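Local atomic coordinates of argininosuccinate lyase (Chelativorans sp., PDB entry 6RXA), a protein that cleaves carbon-nitrogen bonds as an EDDS lyase of the aspartase/fumarase superfamily, and probably also splits argininosuccinate into fumarate and arginine. Residues A[150-155]-A[354-359]; A[360-365]-A[402-407]; A[368-373]-A[432-437]. The protein carries 2 engineered substitutions. All coordinates share one frame; numbering follows the deposited sequence.

Contact 1: residues A[150-155]-A[354-359]; sequences LDTVMV and ERMRQY
M154 and M356 run alongside each other in the same direction, where strand 153-158 passes helix 353-362. Their roots touch, M154 CB to M356 CB at 3.8 Å, and their outer parts meet again where M154 SD is 3.8 Å from M356 CE. Both chains are extended beyond CG but start differently: M154 CG sits between its backbone N and carbonyl carbon (chi1 73°), whereas M356 CG is anti to its carbonyl carbon (chi1 -77°). Unbranched thioether chains suit this buried place, since they can lie together without a beta branch in the way. Beyond this pair M154 packs on L168 and Y171 of helix 168-193.

T152 crosses M356 obliquely and offers its methyl, with T152 CG2 3.7 Å from M356 SD. Its hydroxyl is hydrogen-bonded to H149 ND1, so one small residue serves a polar and an apolar neighbour at once. T152 is also the centre of an inverse gamma turn that leads into the strand, one arm of a two-stranded antiparallel hairpin completed by strand 161-167. The axes of strand 153-155 and helix 354-359 come within 6.3 Å at an angle of 57°, close enough for V153 O to lie 3.3 Å from M356 CB.

V153 and R357 cross at about a right angle, V153 CG1 resting 3.8 Å from R357 CG. R357, an exposed residue, covers the buried valine with its CB and CG methylenes; V153 also packs on W437 and V440 of helix 436-442. A water joins the two backbones, accepting from V155 N at 2.8 Å and donating to M356 O at 2.9 Å.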
loop_
_atom_site.group_PDB
_atom_site.type_symbol
_atom_site.label_atom_id
_atom_site.label_comp_id
_atom_site.label_asym_id
_atom_site.label_seq_id
_atom_site.Cartn_x
_atom_site.Cartn_y
_atom_site.Cartn_z
ATOM N N LEU A 150 -36.003 14.712 -9.207
ATOM C CA LEU A 150 -36.354 15.330 -7.938
ATOM C C LEU A 150 -37.536 14.640 -7.280
ATOM O O LEU A 150 -37.725 14.781 -6.064
ATOM C CB LEU A 150 -36.721 16.796 -8.171
ATOM C CG LEU A 150 -35.592 17.688 -8.694
ATOM C CD1 LEU A 150 -36.105 19.091 -9.010
ATOM C CD2 LEU A 150 -34.449 17.751 -7.702
ATOM N N ASP A 151 -38.358 13.945 -8.070
ATOM C CA ASP A 151 -39.544 13.261 -7.576
ATOM C C ASP A 151 -39.374 11.747 -7.544
ATOM O O ASP A 151 -40.353 11.028 -7.321
ATOM C CB ASP A 151 -40.767 13.577 -8.447
ATOM C CG ASP A 151 -41.155 15.037 -8.421
ATOM O OD1 ASP A 151 -40.924 15.704 -7.394
ATOM O OD2 ASP A 151 -41.703 15.516 -9.436
ATOM N N THR A 152 -38.175 11.236 -7.815
ATOM C CA THR A 152 -37.960 9.791 -7.904
ATOM C C THR A 152 -37.674 9.257 -6.502
ATOM O O THR A 152 -36.530 9.060 -6.093
ATOM C CB THR A 152 -36.832 9.490 -8.882
ATOM O OG1 THR A 152 -37.192 10.004 -10.171
ATOM C CG2 THR A 152 -36.597 8.000 -9.004
ATOM N N VAL A 153 -38.756 9.011 -5.754
ATOM C CA VAL A 153 -38.615 8.537 -4.380
ATOM C C VAL A 153 -37.981 7.151 -4.350
ATOM O O VAL A 153 -38.321 6.263 -5.139
ATOM C CB VAL A 153 -39.978 8.576 -3.670
ATOM C CG1 VAL A 153 -40.973 7.650 -4.333
ATOM C CG2 VAL A 153 -39.829 8.202 -2.193
ATOM N N MET A 154 -37.049 6.961 -3.417
ATOM C CA MET A 154 -36.338 5.699 -3.272
ATOM C C MET A 154 -35.708 5.721 -1.889
ATOM O O MET A 154 -35.620 6.772 -1.255
ATOM C CB MET A 154 -35.264 5.530 -4.339
ATOM C CG MET A 154 -34.045 6.417 -4.134
ATOM S SD MET A 154 -32.772 6.124 -5.393
ATOM C CE MET A 154 -31.344 6.871 -4.592
ATOM N N VAL A 155 -35.253 4.560 -1.429
ATOM C CA VAL A 155 -34.590 4.515 -0.131
ATOM C C VAL A 155 -33.100 4.799 -0.281
ATOM O O VAL A 155 -32.464 4.469 -1.289
ATOM C CB VAL A 155 -34.835 3.186 0.617
ATOM C CG1 VAL A 155 -36.324 2.897 0.708
ATOM C CG2 VAL A 155 -34.106 2.039 -0.067
ATOM N N GLU A 354 -41.220 2.519 -10.028
ATOM C CA GLU A 354 -42.282 1.864 -9.269
ATOM C C GLU A 354 -41.704 0.985 -8.168
ATOM O O GLU A 354 -42.206 0.991 -7.035
ATOM C CB GLU A 354 -43.172 1.034 -10.198
ATOM C CG GLU A 354 -44.163 1.829 -11.026
ATOM C CD GLU A 354 -45.270 0.954 -11.603
ATOM O OE1 GLU A 354 -45.564 -0.109 -11.013
ATOM O OE2 GLU A 354 -45.846 1.329 -12.646
ATOM N N ARG A 355 -40.664 0.217 -8.476
ATOM C CA ARG A 355 -40.069 -0.644 -7.459
ATOM C C ARG A 355 -39.385 0.186 -6.380
ATOM O O ARG A 355 -39.460 -0.152 -5.193
ATOM C CB ARG A 355 -39.106 -1.627 -8.122
ATOM C CG ARG A 355 -38.462 -2.648 -7.213
ATOM C CD ARG A 355 -39.294 -3.899 -6.946
ATOM N NE ARG A 355 -39.784 -4.703 -8.084
ATOM C CZ ARG A 355 -39.211 -4.889 -9.279
ATOM N NH1 ARG A 355 -38.081 -4.293 -9.635
ATOM N NH2 ARG A 355 -39.821 -5.682 -10.150
ATOM N N MET A 356 -38.717 1.274 -6.764
ATOM C CA MET A 356 -38.112 2.163 -5.778
ATOM C C MET A 356 -39.158 2.666 -4.789
ATOM O O MET A 356 -38.950 2.624 -3.572
ATOM C CB MET A 356 -37.468 3.354 -6.484
ATOM C CG MET A 356 -36.136 3.068 -7.162
ATOM S SD MET A 356 -35.560 4.525 -8.054
ATOM C CE MET A 356 -33.871 4.060 -8.418
ATOM N N ARG A 357 -40.292 3.138 -5.305
ATOM C CA ARG A 357 -41.366 3.609 -4.433
ATOM C C ARG A 357 -41.917 2.472 -3.584
ATOM O O ARG A 357 -42.205 2.660 -2.391
ATOM C CB ARG A 357 -42.479 4.219 -5.283
ATOM C CG ARG A 357 -43.592 4.883 -4.486
ATOM C CD ARG A 357 -44.695 5.397 -5.443
ATOM N NE ARG A 357 -44.167 5.824 -6.747
ATOM C CZ ARG A 357 -44.395 5.206 -7.912
ATOM N NH1 ARG A 357 -43.854 5.680 -9.029
ATOM N NH2 ARG A 357 -45.167 4.126 -7.972
ATOM N N GLN A 358 -42.076 1.283 -4.171
ATOM C CA GLN A 358 -42.609 0.152 -3.418
ATOM C C GLN A 358 -41.747 -0.151 -2.199
ATOM O O GLN A 358 -42.254 -0.292 -1.082
ATOM C CB GLN A 358 -42.691 -1.087 -4.309
ATOM C CG GLN A 358 -43.184 -2.323 -3.591
ATOM C CD GLN A 358 -43.258 -3.542 -4.491
ATOM O OE1 GLN A 358 -42.786 -3.522 -5.631
ATOM N NE2 GLN A 358 -43.852 -4.612 -3.982
ATOM N N TYR A 359 -40.437 -0.286 -2.395
ATOM C CA TYR A 359 -39.561 -0.537 -1.261
ATOM C C TYR A 359 -39.696 0.567 -0.219
ATOM O O TYR A 359 -39.807 0.293 0.980
ATOM C CB TYR A 359 -38.113 -0.630 -1.716
ATOM C CG TYR A 359 -37.756 -1.867 -2.498
ATOM C CD1 TYR A 359 -38.626 -2.939 -2.614
ATOM C CD2 TYR A 359 -36.541 -1.955 -3.133
ATOM C CE1 TYR A 359 -38.269 -4.076 -3.339
ATOM C CE2 TYR A 359 -36.178 -3.080 -3.837
ATOM C CZ TYR A 359 -37.029 -4.129 -3.950
ATOM O OH TYR A 359 -36.653 -5.246 -4.678
HETATM O O HOH W 1 -36.151 2.310 -2.806
#

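Contact 2: residues A[360-365]-A[402-407]; sequences AAENYS and KANKIG
A403 packs its methyl against the ring of Y364, A403 CB to Y364 CD1 at 3.5 Å, and the tight half of the contact is built round this pair. The backbones join beside it: A403 N donates to E362 O at 3.0 Å along a nearly straight N-H...O line of 172°, with the donor above the carbonyl plane. That same E362 O stands 4.0 Å above the plane of the Y364 ring, over its centre. The single methyl of A403 fits between this ring and the carbonyls of A361 and E362, with A403 CB 3.5 Å from A361 O. The backbone turns at Y364 (phi 85°), and its ring, with CG anti to the carbonyl carbon, lies under E362 O. I406 CD1 reaches the ring at its edge, 4.2 Å from Y364 CE1, and the phenol OH is hydrogen-bonded to I401 O.

Toward solvent the fit is looser. E362 and N404 run side by side, E362 CG 3.8 Å from N404 OD1, their carboxylate and amide planes turned 50° apart. K402 passes E362 at a slant with a bent chain; K402 NZ stays 4.1 Å from E362 OE1, too far for a salt bridge, and that oxygen accepts from Q358 NE2. A lysine suits this exposed edge: its methylenes pack, with probably a weak attraction between amine and carboxylate.

The arrangement is that of a helix C-terminus, 360-362, meeting a short 3-10 turn, 403-405, that leads to the N-cap G407; it joins the end of helix 353-362 to the loop between helices 382-399 and 408-419.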
loop_
_atom_site.group_PDB
_atom_site.type_symbol
_atom_site.label_atom_id
_atom_site.label_comp_id
_atom_site.label_asym_id
_atom_site.label_seq_id
_atom_site.Cartn_x
_atom_site.Cartn_y
_atom_site.Cartn_z
ATOM N N ALA A 360 -39.693 1.829 -0.663
ATOM C CA ALA A 360 -39.777 2.939 0.286
ATOM C C ALA A 360 -41.052 2.863 1.116
ATOM O O ALA A 360 -41.044 3.178 2.314
ATOM C CB ALA A 360 -39.704 4.278 -0.450
ATOM N N ALA A 361 -42.160 2.446 0.497
ATOM C CA ALA A 361 -43.438 2.387 1.178
ATOM C C ALA A 361 -43.593 1.139 2.036
ATOM O O ALA A 361 -44.330 1.170 3.031
ATOM C CB ALA A 361 -44.571 2.395 0.151
ATOM N N GLU A 362 -42.920 0.046 1.685
ATOM C CA GLU A 362 -43.209 -1.252 2.284
ATOM C C GLU A 362 -42.165 -1.777 3.254
ATOM O O GLU A 362 -42.523 -2.563 4.132
ATOM C CB GLU A 362 -43.437 -2.305 1.189
ATOM C CG GLU A 362 -44.636 -1.991 0.326
ATOM C CD GLU A 362 -44.971 -3.087 -0.665
ATOM O OE1 GLU A 362 -44.167 -4.025 -0.827
ATOM O OE2 GLU A 362 -46.058 -3.008 -1.275
ATOM N N ASN A 363 -40.890 -1.381 3.148
ATOM C CA ASN A 363 -39.814 -2.089 3.835
ATOM C C ASN A 363 -39.274 -1.381 5.083
ATOM O O ASN A 363 -38.160 -1.683 5.526
ATOM C CB ASN A 363 -38.673 -2.392 2.871
ATOM C CG ASN A 363 -39.042 -3.419 1.830
ATOM O OD1 ASN A 363 -40.095 -4.037 1.894
ATOM N ND2 ASN A 363 -38.158 -3.612 0.858
ATOM N N TYR A 364 -40.042 -0.485 5.670
ATOM C CA TYR A 364 -39.865 0.053 7.029
ATOM C C TYR A 364 -38.896 1.219 7.125
ATOM O O TYR A 364 -38.577 1.643 8.265
ATOM C CB TYR A 364 -39.537 -1.022 8.073
ATOM C CG TYR A 364 -40.478 -2.212 8.009
ATOM C CD1 TYR A 364 -41.807 -2.094 8.379
ATOM C CD2 TYR A 364 -40.031 -3.446 7.544
ATOM C CE1 TYR A 364 -42.667 -3.174 8.297
ATOM C CE2 TYR A 364 -40.882 -4.526 7.461
ATOM C CZ TYR A 364 -42.194 -4.387 7.844
ATOM O OH TYR A 364 -43.043 -5.473 7.763
ATOM N N SER A 365 -38.445 1.797 6.016
ATOM C CA SER A 365 -37.621 2.997 6.086
ATOM C C SER A 365 -38.378 4.210 6.627
ATOM O O SER A 365 -37.736 5.210 6.978
ATOM C CB SER A 365 -37.024 3.299 4.710
ATOM O OG SER A 365 -37.996 3.831 3.839
ATOM N N LYS A 402 -46.751 -5.181 5.760
ATOM C CA LYS A 402 -45.869 -4.203 5.144
ATOM C C LYS A 402 -46.026 -2.852 5.836
ATOM O O LYS A 402 -47.067 -2.547 6.421
ATOM C CB LYS A 402 -46.200 -4.013 3.664
ATOM C CG LYS A 402 -46.240 -5.284 2.835
ATOM C CD LYS A 402 -44.865 -5.852 2.589
ATOM C CE LYS A 402 -44.926 -6.913 1.503
ATOM N NZ LYS A 402 -43.589 -7.492 1.205
ATOM N N ALA A 403 -44.979 -2.026 5.742
ATOM C CA ALA A 403 -44.958 -0.792 6.521
ATOM C C ALA A 403 -46.179 0.073 6.238
ATOM O O ALA A 403 -46.745 0.675 7.158
ATOM C CB ALA A 403 -43.679 -0.009 6.243
ATOM N N ASN A 404 -46.598 0.151 4.975
ATOM C CA ASN A 404 -47.692 1.044 4.607
ATOM C C ASN A 404 -49.056 0.508 5.018
ATOM O O ASN A 404 -50.059 1.214 4.847
ATOM C CB ASN A 404 -47.647 1.361 3.110
ATOM C CG ASN A 404 -47.702 0.125 2.228
ATOM O OD1 ASN A 404 -47.463 -1.000 2.670
ATOM N ND2 ASN A 404 -47.986 0.344 0.948
ATOM N N LYS A 405 -49.110 -0.710 5.559
ATOM C CA LYS A 405 -50.322 -1.288 6.122
ATOM C C LYS A 405 -50.331 -1.260 7.648
ATOM O O LYS A 405 -51.281 -1.758 8.260
ATOM C CB LYS A 405 -50.476 -2.737 5.650
ATOM C CG LYS A 405 -50.555 -2.914 4.146
ATOM C CD LYS A 405 -51.681 -2.100 3.545
ATOM C CE LYS A 405 -51.888 -2.459 2.086
ATOM N NZ LYS A 405 -52.854 -1.539 1.431
ATOM N N ILE A 406 -49.291 -0.707 8.273
ATOM C CA ILE A 406 -49.304 -0.499 9.717
ATOM C C ILE A 406 -50.348 0.552 10.063
ATOM O O ILE A 406 -50.407 1.619 9.437
ATOM C CB ILE A 406 -47.913 -0.074 10.213
ATOM C CG1 ILE A 406 -46.899 -1.204 10.011
ATOM C CG2 ILE A 406 -47.983 0.374 11.675
ATOM C CD1 ILE A 406 -45.469 -0.778 10.275
ATOM N N GLY A 407 -51.165 0.262 11.072
ATOM C CA GLY A 407 -52.229 1.165 11.463
ATOM C C GLY A 407 -52.302 1.437 12.951
ATOM O O GLY A 407 -51.386 1.100 13.707
#

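Contact 3: residues A[368-373]-A[432-437]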
loop_
_atom_site.group_PDB
_atom_site.type_symbol
_atom_site.label_atom_id
_atom_site.label_comp_id
_atom_site.label_asym_id
_atom_site.label_seq_id
_atom_site.Cartn_x
_atom_site.Cartn_y
_atom_site.Cartn_z
ATOM N N THR A 368 -38.541 6.062 11.161
ATOM C CA THR A 368 -38.048 7.236 11.873
ATOM C C THR A 368 -39.131 8.298 11.955
ATOM O O THR A 368 -39.366 8.883 13.015
ATOM C CB THR A 368 -36.815 7.834 11.205
ATOM O OG1 THR A 368 -35.735 6.905 11.221
ATOM C CG2 THR A 368 -36.386 9.090 11.978
ATOM N N ASP A 369 -39.827 8.541 10.844
ATOM C CA ASP A 369 -40.885 9.545 10.879
ATOM C C ASP A 369 -42.003 9.153 11.835
ATOM O O ASP A 369 -42.586 10.012 12.502
ATOM C CB ASP A 369 -41.422 9.840 9.487
ATOM C CG ASP A 369 -40.614 10.911 8.794
ATOM O OD1 ASP A 369 -39.461 11.126 9.225
ATOM O OD2 ASP A 369 -41.128 11.549 7.846
ATOM N N LEU A 370 -42.328 7.856 11.922
ATOM C CA LEU A 370 -43.304 7.422 12.925
ATOM C C LEU A 370 -42.813 7.733 14.341
ATOM O O LEU A 370 -43.585 8.215 15.185
ATOM C CB LEU A 370 -43.616 5.936 12.740
ATOM C CG LEU A 370 -44.749 5.336 13.576
ATOM C CD1 LEU A 370 -46.082 5.978 13.199
ATOM C CD2 LEU A 370 -44.822 3.826 13.408
ATOM N N THR A 371 -41.522 7.500 14.606
ATOM C CA THR A 371 -40.942 7.784 15.918
ATOM C C THR A 371 -40.933 9.283 16.213
ATOM O O THR A 371 -41.286 9.715 17.321
ATOM C CB THR A 371 -39.506 7.247 15.957
ATOM O OG1 THR A 371 -39.463 5.880 15.518
ATOM C CG2 THR A 371 -38.925 7.342 17.368
ATOM N N ASP A 372 -40.482 10.091 15.245
ATOM C CA ASP A 372 -40.460 11.537 15.432
ATOM C C ASP A 372 -41.860 12.070 15.690
ATOM O O ASP A 372 -42.037 13.026 16.460
ATOM C CB ASP A 372 -39.903 12.222 14.181
ATOM C CG ASP A 372 -38.383 12.155 14.068
ATOM O OD1 ASP A 372 -37.681 12.137 15.097
ATOM O OD2 ASP A 372 -37.887 12.157 12.926
ATOM N N MET A 373 -42.865 11.460 15.057
ATOM C CA MET A 373 -44.243 11.890 15.256
ATOM C C MET A 373 -44.683 11.671 16.696
ATOM O O MET A 373 -45.349 12.531 17.288
ATOM C CB MET A 373 -45.158 11.151 14.277
ATOM C CG MET A 373 -46.621 11.579 14.324
ATOM S SD MET A 373 -47.544 10.703 15.592
ATOM C CE MET A 373 -47.859 9.156 14.747
ATOM N N ASP A 432 -49.897 9.560 7.782
ATOM C CA ASP A 432 -49.031 10.594 7.227
ATOM C C ASP A 432 -47.567 10.349 7.564
ATOM O O ASP A 432 -46.685 10.705 6.778
ATOM C CB ASP A 432 -49.471 11.966 7.736
ATOM C CG ASP A 432 -48.572 13.080 7.246
ATOM O OD1 ASP A 432 -48.514 13.309 6.019
ATOM O OD2 ASP A 432 -47.921 13.726 8.094
ATOM N N ALA A 433 -47.284 9.754 8.724
ATOM C CA ALA A 433 -45.904 9.446 9.072
ATOM C C ALA A 433 -45.340 8.340 8.190
ATOM O O ALA A 433 -44.133 8.312 7.924
ATOM C CB ALA A 433 -45.816 9.042 10.544
ATOM N N LEU A 434 -46.195 7.430 7.719
ATOM C CA LEU A 434 -45.756 6.275 6.945
ATOM C C LEU A 434 -45.773 6.515 5.443
ATOM O O LEU A 434 -45.401 5.617 4.677
ATOM C CB LEU A 434 -46.647 5.069 7.255
ATOM C CG LEU A 434 -46.669 4.586 8.697
ATOM C CD1 LEU A 434 -47.716 3.477 8.856
ATOM C CD2 LEU A 434 -45.311 4.096 9.148
ATOM N N ASP A 435 -46.191 7.687 4.998
ATOM C CA ASP A 435 -46.230 7.998 3.575
ATOM C C ASP A 435 -44.818 8.368 3.150
ATOM O O ASP A 435 -44.288 9.385 3.622
ATOM C CB ASP A 435 -47.184 9.173 3.366
ATOM C CG ASP A 435 -47.298 9.589 1.913
ATOM O OD1 ASP A 435 -46.339 9.410 1.139
ATOM O OD2 ASP A 435 -48.364 10.132 1.545
ATOM N N PRO A 436 -44.155 7.583 2.287
ATOM C CA PRO A 436 -42.740 7.868 2.007
ATOM C C PRO A 436 -42.517 9.189 1.304
ATOM O O PRO A 436 -41.444 9.787 1.456
ATOM C CB PRO A 436 -42.292 6.676 1.142
ATOM C CG PRO A 436 -43.554 6.175 0.515
ATOM C CD PRO A 436 -44.653 6.428 1.507
ATOM N N TRP A 437 -43.480 9.655 0.504
ATOM C CA TRP A 437 -43.314 10.957 -0.126
ATOM C C TRP A 437 -43.388 12.068 0.914
ATOM O O TRP A 437 -42.632 13.044 0.832
ATOM C CB TRP A 437 -44.356 11.169 -1.225
ATOM C CG TRP A 437 -44.142 12.456 -1.977
ATOM C CD1 TRP A 437 -45.019 13.496 -2.108
ATOM C CD2 TRP A 437 -42.956 12.845 -2.676
ATOM N NE1 TRP A 437 -44.452 14.506 -2.857
ATOM C CE2 TRP A 437 -43.186 14.124 -3.221
ATOM C CE3 TRP A 437 -41.717 12.229 -2.902
ATOM C CZ2 TRP A 437 -42.227 14.799 -3.972
ATOM C CZ3 TRP A 437 -40.771 12.902 -3.648
ATOM C CH2 TRP A 437 -41.029 14.172 -4.172
#
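A433 presses its methyl onto the backbone of helix 367-378, with A433 CB only 3.8 Å from L370 CA. Three side chains, one turn apart or adjacent on that helix, surround the approach. L370 CD1 lies 4.1 Å from A433 CB, and M373 CB is 4.3 Å from the same methyl. From the remaining residue, D369 CB comes within 3.5 Å of A433 O. A side chain of one carbon suits this spot, where the CA atoms of L370 and A433 approach to 5.1 Å. L370 CG is anti to its backbone N (chi1 -172°), and its other methyl, L370 CD2, is 4.3 Å from L434 CD2. These branched apolar ends fill the side of the contact that continues toward T366 and I406, both touched by L434. No hydrogen bond crosses between the two segments.

Behind this first shell, D369 forms salt bridges to R442 and R443 through OD2 and OD1, and D432 another to R442; a short aspartate keeps D369 CB in the packing while its carboxylate meets the two arginines. A433 O accepts from N439 ND2, which also bonds D435 O and so bridges the break between helices 427-434 and 436-442. D435 is the N-cap of the second of these, though the capping bond from W437 N to D435 OD1 is weak, 2.9 Å long and bent to 129°.

D372 OD1 is hydrogen-bonded to W208 NE1 of a third subunit, and T368 and T371 pack on M283 and P284 of a second. Within the chain, helix 367-378 thus lies between helix 382-399, which T371 faces, and the pair of helices 427-434 and 436-442, where L370 and M373 continue onto I430 and D369 touches N439.

The three contacts sit together at one end of the chain. Contact 1 and contact 2 share helix 353-362, their centres 13 Å apart, with V153 CG2 4.3 Å from A360 CB. Contacts 2 and 3 lie closer, at 10 Å between centres, and alternate along the chain: I406 O is 3.3 Å from L434 CD1, and A361 CA is 3.8 Å from P436 CG. W437 of contact 3 reaches back to contact 1, W437 CH2 standing 3.6 Å from D151 OD1. Contacts 2 and 3 are away from the known ligand-binding residues; contact 1 comes nearer, the V155 side chain being about 10 Å from that of T158, a fumarate-binding residue, although no fumarate is bound to this chain here.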